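Local coordinates for protein beta-glucoside phosphorylase BglX (Unidentified, PDB 5VQE) that probably cleaves beta-glucosides with phosphate in place of water, as a phosphorylase of glycoside hydrolase family 3, and binds 2-deoxy-2-fluoroglucose in its pocket, at residues 246-251 / 268-273; 452-457 / 461-466; 108-113 / 385-390; 418-423 / 483-488. All blocks are in the same frame, centred on the assembly; numbering follows the deposited sequence.

How the contacts relate
The four contacts run from the barrel-type domain, which holds the sugar, to the far end of the six-stranded sheet. Contact 1 lies in the barrel-type domain, in the crossover between strands 237-244 and 284-287, whose chain also supplies Met-239 and Asp-288 of the 2-deoxy-2-fluoroglucose pocket. Contacts 3 and 4 join segments far apart in sequence; their centres are 22 Å apart and their nearest atoms about 8 Å. Contact 1 is nested in the long loop closed by contact 3, as contact 2 is within that closed by contact 4. Contacts 1 and 2 are the most distant pair, 61 Å between centres. None of the four touches another.

Contact 1 of 4, residues 246-251 / 268-273; sequences PNVTRM and KELMQG
The carboxylate of Glu-269 is met by the methyl group of Thr-249: CG2 stands 4.0 Å from Glu-269 CD and 3.9 Å from its OE1, lying over the group rather than beyond its oxygens. Another flat group, the guanidinium of Arg-250, is on the side of helix 246-252 turned from this interface, with Asn-247 OD1 in plane at its edge and a salt bridge from NH2 to Asp-258. The contact is helix-on-helix packing in the TIM-barrel-type domain, within the beta-alpha-beta crossover from strand 237-244 to strand 284-287. The short axes approach to 9.1 Å at 66°.

A bend at chi2 (85°) folds the Glu-269 chain against Thr-249, and Ile-256 in the connecting loop touches both side chains. The hydroxyl of Thr-249 hydrogen-bonds to Gln-245 O one turn back in the chain. A water donates to Thr-249 OG1 at 3.2 Å and reaches Glu-269 OE1 by a weak bond, so bridging the helices; Leu-270 CG packs 3.9 Å from this OG1. Beside it, Val-248 and Leu-270 cross at about a right angle, and Trp-219 of helix 216-232 also packs on Val-248. With the valine's CG1 opposite its own backbone N (chi1 171°), that branch is the one that reaches the leucine. It meets Leu-270 CD2 at 3.7 Å, methyl to methyl.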
loop_
_atom_site.group_PDB
_atom_site.type_symbol
_atom_site.label_atom_id
_atom_site.label_comp_id
_atom_site.label_asym_id
_atom_site.label_seq_id
_atom_site.Cartn_x
_atom_site.Cartn_y
_atom_site.Cartn_z
ATOM N N PRO A 246 -10.349 15.465 13.884
ATOM C CA PRO A 246 -11.172 16.114 14.920
ATOM C C PRO A 246 -12.013 17.260 14.395
ATOM O O PRO A 246 -13.148 17.450 14.850
ATOM C CB PRO A 246 -10.133 16.582 15.949
ATOM C CG PRO A 246 -8.815 16.511 15.265
ATOM C CD PRO A 246 -8.925 15.435 14.245
ATOM N N ASN A 247 -11.500 18.026 13.431
ATOM C CA ASN A 247 -12.216 19.218 12.983
ATOM C C ASN A 247 -13.416 18.852 12.125
ATOM O O ASN A 247 -14.465 19.504 12.202
ATOM C CB ASN A 247 -11.258 20.144 12.232
ATOM C CG ASN A 247 -10.233 20.776 13.155
ATOM O OD1 ASN A 247 -10.561 21.178 14.267
ATOM N ND2 ASN A 247 -8.984 20.846 12.711
ATOM N N VAL A 248 -13.286 17.811 11.304
ATOM C CA VAL A 248 -14.444 17.306 10.573
ATOM C C VAL A 248 -15.439 16.688 11.541
ATOM O O VAL A 248 -16.657 16.854 11.395
ATOM C CB VAL A 248 -13.996 16.297 9.499
ATOM C CG1 VAL A 248 -15.195 15.597 8.862
ATOM C CG2 VAL A 248 -13.169 17.008 8.430
ATOM N N THR A 249 -14.938 15.964 12.543
ATOM C CA THR A 249 -15.821 15.368 13.538
ATOM C C THR A 249 -16.646 16.441 14.239
ATOM O O THR A 249 -17.865 16.302 14.384
ATOM C CB THR A 249 -15.001 14.562 14.540
ATOM O OG1 THR A 249 -14.365 13.480 13.851
ATOM C CG2 THR A 249 -15.886 13.999 15.653
ATOM N N ARG A 250 -16.000 17.538 14.654
ATOM C CA ARG A 250 -16.732 18.617 15.318
ATOM C C ARG A 250 -17.689 19.331 14.374
ATOM O O ARG A 250 -18.701 19.878 14.828
ATOM C CB ARG A 250 -15.774 19.638 15.923
ATOM C CG ARG A 250 -15.048 19.135 17.137
ATOM C CD ARG A 250 -14.381 20.263 17.908
ATOM N NE ARG A 250 -13.303 19.728 18.729
ATOM C CZ ARG A 250 -12.038 19.611 18.335
ATOM N NH1 ARG A 250 -11.665 20.019 17.130
ATOM N NH2 ARG A 250 -11.134 19.095 19.160
ATOM N N MET A 251 -17.385 19.372 13.074
ATOM C CA MET A 251 -18.334 19.946 12.126
ATOM C C MET A 251 -19.637 19.167 12.145
ATOM O O MET A 251 -20.725 19.757 12.148
ATOM C CB MET A 251 -17.742 19.965 10.714
ATOM C CG MET A 251 -18.713 20.445 9.624
ATOM S SD MET A 251 -18.073 20.240 7.952
ATOM C CE MET A 251 -18.429 18.511 7.702
ATOM N N LYS A 268 -18.654 7.318 14.319
ATOM C CA LYS A 268 -19.939 7.436 13.635
ATOM C C LYS A 268 -20.015 8.724 12.821
ATOM O O LYS A 268 -20.579 8.737 11.722
ATOM C CB LYS A 268 -21.084 7.357 14.653
ATOM C CG LYS A 268 -21.232 8.557 15.547
ATOM C CD LYS A 268 -22.327 8.333 16.596
ATOM N N GLU A 269 -19.430 9.812 13.327
ATOM C CA GLU A 269 -19.420 11.067 12.576
ATOM C C GLU A 269 -18.735 10.907 11.221
ATOM O O GLU A 269 -19.198 11.451 10.208
ATOM C CB GLU A 269 -18.720 12.158 13.388
ATOM C CG GLU A 269 -19.460 12.582 14.640
ATOM C CD GLU A 269 -19.181 11.703 15.845
ATOM O OE1 GLU A 269 -18.267 10.857 15.787
ATOM O OE2 GLU A 269 -19.881 11.868 16.868
ATOM N N LEU A 270 -17.624 10.181 11.179
ATOM C CA LEU A 270 -16.888 10.055 9.923
ATOM C C LEU A 270 -17.514 9.014 9.002
ATOM O O LEU A 270 -17.681 9.263 7.801
ATOM C CB LEU A 270 -15.418 9.723 10.205
ATOM C CG LEU A 270 -14.652 10.834 10.937
ATOM C CD1 LEU A 270 -13.217 10.424 11.261
ATOM C CD2 LEU A 270 -14.661 12.141 10.131
ATOM N N MET A 271 -17.871 7.842 9.535
ATOM C CA MET A 271 -18.396 6.792 8.662
ATOM C C MET A 271 -19.868 7.014 8.319
ATOM O O MET A 271 -20.272 6.824 7.170
ATOM C CB MET A 271 -18.187 5.425 9.303
ATOM C CG MET A 271 -16.722 5.017 9.353
ATOM S SD MET A 271 -16.436 3.301 9.829
ATOM C CE MET A 271 -16.945 3.355 11.546
ATOM N N GLN A 272 -20.681 7.429 9.280
ATOM C CA GLN A 272 -22.100 7.609 9.000
ATOM C C GLN A 272 -22.406 9.047 8.587
ATOM O O GLN A 272 -23.092 9.274 7.587
ATOM C CB GLN A 272 -22.925 7.180 10.223
ATOM C CG GLN A 272 -23.143 5.676 10.282
ATOM C CD GLN A 272 -23.522 5.169 11.669
ATOM O OE1 GLN A 272 -23.519 5.922 12.646
ATOM N NE2 GLN A 272 -23.837 3.885 11.760
ATOM N N GLY A 273 -21.866 10.022 9.317
ATOM C CA GLY A 273 -22.131 11.418 8.991
ATOM C C GLY A 273 -21.524 11.857 7.669
ATOM O O GLY A 273 -22.203 12.457 6.834
HETATM O O HOH W 1 -14.834 10.784 15.424
#

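Contact 2 of 4, residues 452-457 / 461-466; sequences PRPGTG and EDLKRD
Pro-454 and Leu-463 meet obliquely, the CG corner of the proline ring against one methyl of the leucine, with CG 4.0 Å from Leu-463 CD2. Leu-463 lies in the first turn of the short helix 460-466 and points its CB at the loop. With CG opposite the backbone N (chi1 -176°) the branch point is directed to the loop, where CD2 takes the proline ring and CD1 lies 4.3 Å from the carbonyl oxygen of Pro-452. Pro-452 also faces the helix, but its ring stays farther off.

The loop and helix form part of the crossover that leaves edge strand 444-447 and returns to strand 469-475, passing over strand 412-419, in the parallel portion of the mixed six-stranded sheet. Tyr-458, in the short link between the segments, touches both Pro-452 and Leu-463, and its OH hydrogen-bonds to Asp-466 OD2. Phe-500 touches Pro-454.

Along the helix the polar side chains interact among themselves. Asp-466 sets its carboxylate carbon CG over one face of the Arg-465 guanidinium, 3.4 Å above the plane and over its centre, with the carboxylate steeply tilted to it. Although NH1 is 2.9 Å from Asp-466 OD1, the pairing is one of charges, with no N-H aimed at the oxygen; the link from NH2 to Asp-462 is long.

The direct contact of the two segments is therefore apolar, and its geometry probably depends on fit, while Tyr-458 adds both packing and a polar tie to the helix.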
loop_
_atom_site.group_PDB
_atom_site.type_symbol
_atom_site.label_atom_id
_atom_site.label_comp_id
_atom_site.label_asym_id
_atom_site.label_seq_id
_atom_site.Cartn_x
_atom_site.Cartn_y
_atom_site.Cartn_z
ATOM N N PRO A 452 39.822 1.793 2.415
ATOM C CA PRO A 452 40.102 2.695 3.538
ATOM C C PRO A 452 39.296 3.980 3.449
ATOM O O PRO A 452 38.742 4.341 2.405
ATOM C CB PRO A 452 41.604 2.984 3.406
ATOM C CG PRO A 452 42.129 1.933 2.456
ATOM C CD PRO A 452 41.002 1.620 1.547
ATOM N N ARG A 453 39.245 4.678 4.574
ATOM C CA ARG A 453 38.583 5.968 4.667
ATOM C C ARG A 453 39.482 6.930 5.421
ATOM O O ARG A 453 40.358 6.507 6.186
ATOM C CB ARG A 453 37.224 5.858 5.374
ATOM C CG ARG A 453 37.313 5.382 6.810
ATOM C CD ARG A 453 35.965 4.892 7.310
ATOM N NE ARG A 453 35.516 3.718 6.556
ATOM C CZ ARG A 453 35.296 2.506 7.065
ATOM N NH1 ARG A 453 35.455 2.263 8.361
ATOM N NH2 ARG A 453 34.897 1.528 6.266
ATOM N N PRO A 454 39.307 8.234 5.213
ATOM C CA PRO A 454 40.200 9.203 5.853
ATOM C C PRO A 454 40.207 9.057 7.367
ATOM O O PRO A 454 39.180 8.793 7.998
ATOM C CB PRO A 454 39.634 10.552 5.401
ATOM C CG PRO A 454 39.056 10.255 4.060
ATOM C CD PRO A 454 38.466 8.871 4.184
ATOM N N GLY A 455 41.396 9.235 7.935
ATOM C CA GLY A 455 41.626 8.968 9.341
ATOM C C GLY A 455 43.103 9.129 9.648
ATOM O O GLY A 455 43.849 9.709 8.859
ATOM N N THR A 456 43.519 8.594 10.796
ATOM C CA THR A 456 44.896 8.811 11.236
ATOM C C THR A 456 45.916 8.174 10.296
ATOM O O THR A 456 47.057 8.643 10.228
ATOM C CB THR A 456 45.094 8.278 12.655
ATOM O OG1 THR A 456 44.766 6.886 12.701
ATOM C CG2 THR A 456 44.210 9.031 13.635
ATOM N N GLY A 457 45.539 7.128 9.562
ATOM C CA GLY A 457 46.463 6.444 8.673
ATOM C C GLY A 457 46.164 6.553 7.194
ATOM O O GLY A 457 46.833 5.890 6.393
ATOM N N GLU A 461 43.960 13.027 0.383
ATOM C CA GLU A 461 44.695 12.922 -0.873
ATOM C C GLU A 461 44.804 11.465 -1.301
ATOM O O GLU A 461 44.646 11.150 -2.487
ATOM C CB GLU A 461 46.075 13.575 -0.741
ATOM C CG GLU A 461 46.941 13.523 -2.004
ATOM C CD GLU A 461 46.368 14.299 -3.191
ATOM O OE1 GLU A 461 45.363 15.026 -3.013
ATOM O OE2 GLU A 461 46.937 14.179 -4.308
ATOM N N ASP A 462 45.059 10.560 -0.347
ATOM C CA ASP A 462 45.009 9.130 -0.643
ATOM C C ASP A 462 43.653 8.750 -1.223
ATOM O O ASP A 462 43.566 8.071 -2.253
ATOM C CB ASP A 462 45.266 8.304 0.621
ATOM C CG ASP A 462 46.677 8.451 1.165
ATOM O OD1 ASP A 462 47.622 8.694 0.386
ATOM O OD2 ASP A 462 46.835 8.300 2.393
ATOM N N LEU A 463 42.578 9.160 -0.548
ATOM C CA LEU A 463 41.236 8.881 -1.041
ATOM C C LEU A 463 41.068 9.352 -2.481
ATOM O O LEU A 463 40.534 8.624 -3.324
ATOM C CB LEU A 463 40.207 9.560 -0.140
ATOM C CG LEU A 463 38.739 9.296 -0.470
ATOM C CD1 LEU A 463 38.351 7.857 -0.121
ATOM C CD2 LEU A 463 37.847 10.287 0.271
ATOM N N LYS A 464 41.504 10.583 -2.780
ATOM C CA LYS A 464 41.347 11.113 -4.133
ATOM C C LYS A 464 42.196 10.347 -5.133
ATOM O O LYS A 464 41.812 10.216 -6.302
ATOM C CB LYS A 464 41.718 12.590 -4.181
ATOM C CG LYS A 464 40.776 13.499 -3.431
ATOM C CD LYS A 464 41.438 14.842 -3.129
ATOM C CE LYS A 464 40.880 15.973 -3.964
ATOM N NZ LYS A 464 41.534 17.273 -3.622
ATOM N N ARG A 465 43.359 9.861 -4.696
ATOM C CA ARG A 465 44.187 9.022 -5.553
ATOM C C ARG A 465 43.478 7.717 -5.872
ATOM O O ARG A 465 43.611 7.184 -6.980
ATOM C CB ARG A 465 45.530 8.755 -4.862
ATOM C CG ARG A 465 46.393 7.667 -5.493
ATOM C CD ARG A 465 47.439 7.139 -4.516
ATOM N NE ARG A 465 47.341 5.686 -4.357
ATOM C CZ ARG A 465 47.042 5.045 -3.226
ATOM N NH1 ARG A 465 46.983 3.719 -3.237
ATOM N NH2 ARG A 465 46.813 5.701 -2.089
ATOM N N ASP A 466 42.725 7.185 -4.910
ATOM C CA ASP A 466 42.090 5.884 -5.035
ATOM C C ASP A 466 40.639 5.952 -5.490
ATOM O O ASP A 466 40.057 4.904 -5.802
ATOM C CB ASP A 466 42.141 5.144 -3.691
ATOM C CG ASP A 466 43.538 4.757 -3.289
ATOM O OD1 ASP A 466 44.369 4.518 -4.187
ATOM O OD2 ASP A 466 43.800 4.673 -2.073
#

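Contact 3 of 4, residues 108-113 / 385-390; sequences TYVASP and LEIADE
Segment 108-113 runs into helix 113-119 through its N-cap residue, Ser-112, and just ahead of this cap the loop packs on helix 378-391, the helix that leads into strand 393-397 of the six-stranded sheet. The contact thus joins the TIM-barrel-type domain to the alpha/beta part that follows it in the chain. It is carried by Ile-387, which points its CB at the loop and touches two successive residues there with two different branches.

The longer branch is extended (chi2 166°) and ends in CD1, which meets Val-110. The shorter one, CG2, rests on the CB of Ala-111 at 3.9 Å. Chi1 of -68° sets CG1 beside the isoleucine's own backbone N and CG2 beside its carbonyl carbon, spreading the branches so that each has its own neighbour. Ala-111 points its CB toward the helix, and the CA atoms of Ala-111 and Ile-387 are 7.4 Å apart.

Helix 122-138 adds Leu-128 and Val-131 against Val-110 and Ser-124 against Ile-387, and helix 113-119 adds Val-116 on Ala-111 and Thr-119 on Ile-387. The loop backbone is held by other parts of the chain: Val-110 O accepts from Asn-533 ND2 and Ser-112 N donates to Thr-531 OG1. Ser-112 OG caps the helix by accepting from Gly-115 N, and it also bonds to Tyr-530 O.

Val-110 and Ile-387 approach each other at a slant. The valine's CG1, opposite its backbone N, lies 3.5 Å from Ile-387 CD1, a close methyl-to-methyl approach.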
loop_
_atom_site.group_PDB
_atom_site.type_symbol
_atom_site.label_atom_id
_atom_site.label_comp_id
_atom_site.label_asym_id
_atom_site.label_seq_id
_atom_site.Cartn_x
_atom_site.Cartn_y
_atom_site.Cartn_z
ATOM N N THR A 108 4.925 -10.259 -10.095
ATOM C CA THR A 108 5.677 -9.199 -10.757
ATOM C C THR A 108 5.675 -7.932 -9.903
ATOM O O THR A 108 4.616 -7.350 -9.647
ATOM C CB THR A 108 5.090 -8.885 -12.129
ATOM O OG1 THR A 108 5.032 -10.077 -12.921
ATOM C CG2 THR A 108 5.940 -7.846 -12.846
ATOM N N TYR A 109 6.865 -7.488 -9.504
ATOM C CA TYR A 109 7.046 -6.188 -8.859
ATOM C C TYR A 109 7.165 -5.131 -9.952
ATOM O O TYR A 109 8.195 -5.042 -10.627
ATOM C CB TYR A 109 8.285 -6.215 -7.964
ATOM C CG TYR A 109 8.481 -4.991 -7.078
ATOM C CD1 TYR A 109 7.615 -3.907 -7.143
ATOM C CD2 TYR A 109 9.546 -4.919 -6.191
ATOM C CE1 TYR A 109 7.794 -2.804 -6.348
ATOM C CE2 TYR A 109 9.732 -3.807 -5.381
ATOM C CZ TYR A 109 8.846 -2.754 -5.469
ATOM O OH TYR A 109 8.997 -1.630 -4.691
ATOM N N VAL A 110 6.113 -4.337 -10.143
ATOM C CA VAL A 110 6.081 -3.324 -11.193
ATOM C C VAL A 110 6.765 -2.056 -10.701
ATOM O O VAL A 110 7.851 -1.696 -11.170
ATOM C CB VAL A 110 4.637 -3.028 -11.634
ATOM C CG1 VAL A 110 4.600 -1.904 -12.674
ATOM C CG2 VAL A 110 3.977 -4.294 -12.183
ATOM N N ALA A 111 6.131 -1.366 -9.757
ATOM C CA ALA A 111 6.644 -0.102 -9.250
ATOM C C ALA A 111 5.850 0.287 -8.016
ATOM O O ALA A 111 4.715 -0.158 -7.819
ATOM C CB ALA A 111 6.557 1.008 -10.301
ATOM N N SER A 112 6.463 1.125 -7.179
ATOM C CA SER A 112 5.689 1.812 -6.158
ATOM C C SER A 112 4.672 2.724 -6.842
ATOM O O SER A 112 4.864 3.133 -7.990
ATOM C CB SER A 112 6.600 2.635 -5.245
ATOM O OG SER A 112 7.218 3.696 -5.967
ATOM N N PRO A 113 3.574 3.056 -6.156
ATOM C CA PRO A 113 2.629 4.021 -6.744
ATOM C C PRO A 113 3.265 5.359 -7.076
ATOM O O PRO A 113 2.905 5.982 -8.086
ATOM C CB PRO A 113 1.552 4.146 -5.659
ATOM C CG PRO A 113 1.571 2.818 -4.977
ATOM C CD PRO A 113 3.019 2.404 -4.957
ATOM N N LEU A 385 9.366 -2.349 -17.091
ATOM C CA LEU A 385 10.502 -1.671 -17.701
ATOM C C LEU A 385 10.104 -0.307 -18.250
ATOM O O LEU A 385 10.845 0.669 -18.089
ATOM C CB LEU A 385 11.098 -2.542 -18.807
ATOM C CG LEU A 385 12.604 -2.378 -19.018
ATOM C CD1 LEU A 385 13.372 -2.890 -17.806
ATOM C CD2 LEU A 385 13.058 -3.114 -20.272
ATOM N N GLU A 386 8.940 -0.218 -18.904
ATOM C CA GLU A 386 8.468 1.065 -19.417
ATOM C C GLU A 386 8.276 2.074 -18.290
ATOM O O GLU A 386 8.647 3.247 -18.422
ATOM C CB GLU A 386 7.157 0.869 -20.177
ATOM C CG GLU A 386 7.279 -0.018 -21.397
ATOM C CD GLU A 386 5.941 -0.279 -22.059
ATOM O OE1 GLU A 386 4.897 0.133 -21.500
ATOM O OE2 GLU A 386 5.937 -0.902 -23.136
ATOM N N ILE A 387 7.679 1.639 -17.180
ATOM C CA ILE A 387 7.427 2.556 -16.076
ATOM C C ILE A 387 8.742 3.032 -15.476
ATOM O O ILE A 387 8.903 4.219 -15.173
ATOM C CB ILE A 387 6.500 1.886 -15.044
ATOM C CG1 ILE A 387 5.110 1.698 -15.674
ATOM C CG2 ILE A 387 6.369 2.726 -13.786
ATOM C CD1 ILE A 387 4.204 0.762 -14.924
ATOM N N ALA A 388 9.719 2.135 -15.325
ATOM C CA ALA A 388 11.024 2.578 -14.850
ATOM C C ALA A 388 11.640 3.585 -15.819
ATOM O O ALA A 388 12.165 4.623 -15.404
ATOM C CB ALA A 388 11.944 1.374 -14.645
ATOM N N ASP A 389 11.556 3.310 -17.119
ATOM C CA ASP A 389 12.077 4.247 -18.106
ATOM C C ASP A 389 11.427 5.617 -17.955
ATOM O O ASP A 389 12.102 6.648 -18.056
ATOM C CB ASP A 389 11.849 3.693 -19.514
ATOM C CG ASP A 389 12.383 4.612 -20.604
ATOM O OD1 ASP A 389 13.155 5.549 -20.300
ATOM O OD2 ASP A 389 12.004 4.411 -21.777
ATOM N N GLU A 390 10.121 5.655 -17.693
ATOM C CA GLU A 390 9.410 6.925 -17.635
ATOM C C GLU A 390 9.469 7.591 -16.268
ATOM O O GLU A 390 9.200 8.792 -16.178
ATOM C CB GLU A 390 7.938 6.738 -18.014
ATOM C CG GLU A 390 7.685 6.186 -19.420
ATOM C CD GLU A 390 8.029 7.169 -20.545
ATOM O OE1 GLU A 390 8.075 8.402 -20.301
ATOM O OE2 GLU A 390 8.259 6.705 -21.688
#

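Contact 4 of 4, residues 418-423 / 483-488; sequences ATNEKP and TTIRLV
Segment 418-423 is the end of strand 412-419 running into a turn, and segment 483-488, an irregular loop after strand 469-475, passes beside it: Ala-418 CA is 7.4 Å from Val-488 CA and Asn-420 CA 7.5 Å from Ile-485 CA. The strand ends in an ST turn, in which Glu-421 N donates to Thr-419 OG1 over 3.1 Å at 168°. The same OG1 bonds to Asn-475 O of the neighbouring strand, so this hydroxyl ties the turn to the six-stranded sheet. A water joins the two backbones, donating to Val-488 O at 2.9 Å, with a weak, longer link from Thr-419 N.

Two side-chain pairs bridge the gap. Ala-418 points its CB at the loop and meets Leu-487 CD2 at 3.9 Å, the leucine bending its tip back toward the strand. Beyond it, Asn-420 and Ile-485 slant past each other, with the amide nitrogen ND2 4.1 Å from the CG2 methyl. Asn-420 holds its CG between the backbone N and carbonyl carbon (chi1 59°), which carries the amide over to the loop. Its OD1 accepts from Lys-477 N, just past strand 469-475. The isoleucine presents CG2 alone, since its longer branch leads away; Asn-161 also touches this side chain.

Asp-519 accepts from Leu-487 N and forms a salt bridge with Arg-486. Polar bonds thus fix each segment separately; between them the direct side-chain contacts are probably non-directional, and the water supplies the polar link between the backbones.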
loop_
_atom_site.group_PDB
_atom_site.type_symbol
_atom_site.label_atom_id
_atom_site.label_comp_id
_atom_site.label_asym_id
_atom_site.label_seq_id
_atom_site.Cartn_x
_atom_site.Cartn_y
_atom_site.Cartn_z
ATOM N N ALA A 418 22.944 2.364 1.563
ATOM C CA ALA A 418 22.252 2.871 2.744
ATOM C C ALA A 418 20.829 2.342 2.701
ATOM O O ALA A 418 20.101 2.594 1.737
ATOM C CB ALA A 418 22.264 4.401 2.791
ATOM N N THR A 419 20.441 1.588 3.724
ATOM C CA THR A 419 19.135 0.951 3.715
ATOM C C THR A 419 18.716 0.639 5.140
ATOM O O THR A 419 19.551 0.503 6.039
ATOM C CB THR A 419 19.136 -0.335 2.874
ATOM O OG1 THR A 419 17.803 -0.848 2.776
ATOM C CG2 THR A 419 20.035 -1.400 3.494
ATOM N N ASN A 420 17.403 0.517 5.329
ATOM C CA ASN A 420 16.851 0.051 6.588
ATOM C C ASN A 420 16.424 -1.407 6.522
ATOM O O ASN A 420 15.895 -1.927 7.508
ATOM C CB ASN A 420 15.673 0.935 7.023
ATOM C CG ASN A 420 14.546 0.970 6.004
ATOM O OD1 ASN A 420 14.688 0.498 4.877
ATOM N ND2 ASN A 420 13.413 1.541 6.403
ATOM N N GLU A 421 16.646 -2.078 5.390
ATOM C CA GLU A 421 16.473 -3.518 5.304
ATOM C C GLU A 421 17.708 -4.219 5.869
ATOM O O GLU A 421 18.756 -3.609 6.101
ATOM C CB GLU A 421 16.222 -3.952 3.857
ATOM C CG GLU A 421 14.931 -3.395 3.238
ATOM C CD GLU A 421 14.487 -4.146 1.979
ATOM O OE1 GLU A 421 14.961 -5.278 1.741
ATOM O OE2 GLU A 421 13.653 -3.603 1.225
ATOM N N LYS A 422 17.579 -5.522 6.095
ATOM C CA LYS A 422 18.645 -6.337 6.675
ATOM C C LYS A 422 18.806 -7.593 5.831
ATOM O O LYS A 422 18.488 -8.707 6.270
ATOM C CB LYS A 422 18.344 -6.677 8.137
ATOM C CG LYS A 422 18.360 -5.463 9.071
ATOM N N PRO A 423 19.296 -7.446 4.603
ATOM C CA PRO A 423 19.443 -8.609 3.728
ATOM C C PRO A 423 20.560 -9.522 4.202
ATOM O O PRO A 423 21.565 -9.076 4.764
ATOM C CB PRO A 423 19.775 -7.987 2.367
ATOM C CG PRO A 423 20.441 -6.697 2.710
ATOM C CD PRO A 423 19.738 -6.202 3.948
ATOM N N THR A 483 8.940 4.284 12.988
ATOM C CA THR A 483 8.628 5.684 13.230
ATOM C C THR A 483 9.413 6.612 12.312
ATOM O O THR A 483 9.120 7.810 12.273
ATOM C CB THR A 483 8.883 6.067 14.704
ATOM O OG1 THR A 483 10.197 6.613 14.861
ATOM C CG2 THR A 483 8.709 4.864 15.637
ATOM N N THR A 484 10.377 6.082 11.558
ATOM C CA THR A 484 11.099 6.874 10.575
ATOM C C THR A 484 11.548 5.996 9.414
ATOM O O THR A 484 11.819 4.802 9.579
ATOM C CB THR A 484 12.324 7.570 11.189
ATOM O OG1 THR A 484 12.677 8.703 10.387
ATOM C CG2 THR A 484 13.532 6.621 11.275
ATOM N N ILE A 485 11.611 6.609 8.236
ATOM C CA ILE A 485 12.364 6.095 7.100
ATOM C C ILE A 485 13.414 7.112 6.668
ATOM O O ILE A 485 13.816 7.155 5.510
ATOM C CB ILE A 485 11.440 5.714 5.928
ATOM C CG1 ILE A 485 10.608 6.919 5.493
ATOM C CG2 ILE A 485 10.559 4.535 6.319
ATOM C CD1 ILE A 485 9.794 6.681 4.224
ATOM N N ARG A 486 13.819 7.964 7.606
ATOM C CA ARG A 486 14.903 8.900 7.385
ATOM C C ARG A 486 16.201 8.148 7.134
ATOM O O ARG A 486 16.377 6.992 7.534
ATOM C CB ARG A 486 15.069 9.815 8.598
ATOM C CG ARG A 486 13.899 10.759 8.834
ATOM C CD ARG A 486 14.027 12.026 8.021
ATOM N NE ARG A 486 15.265 12.727 8.327
ATOM C CZ ARG A 486 15.448 13.491 9.398
ATOM N NH1 ARG A 486 14.468 13.666 10.275
ATOM N NH2 ARG A 486 16.616 14.083 9.589
ATOM N N LEU A 487 17.120 8.833 6.465
ATOM C CA LEU A 487 18.445 8.289 6.231
ATOM C C LEU A 487 19.143 8.021 7.557
ATOM O O LEU A 487 19.307 8.929 8.376
ATOM C CB LEU A 487 19.262 9.261 5.385
ATOM C CG LEU A 487 19.959 8.672 4.163
ATOM C CD1 LEU A 487 20.718 9.772 3.441
ATOM C CD2 LEU A 487 20.899 7.545 4.563
ATOM N N VAL A 488 19.533 6.767 7.767
ATOM C CA VAL A 488 20.302 6.339 8.930
ATOM C C VAL A 488 21.554 5.653 8.407
ATOM O O VAL A 488 21.470 4.794 7.523
ATOM C CB VAL A 488 19.483 5.394 9.833
ATOM C CG1 VAL A 488 20.333 4.847 10.978
ATOM C CG2 VAL A 488 18.255 6.111 10.378
HETATM O O HOH W 2 22.630 2.499 6.147
#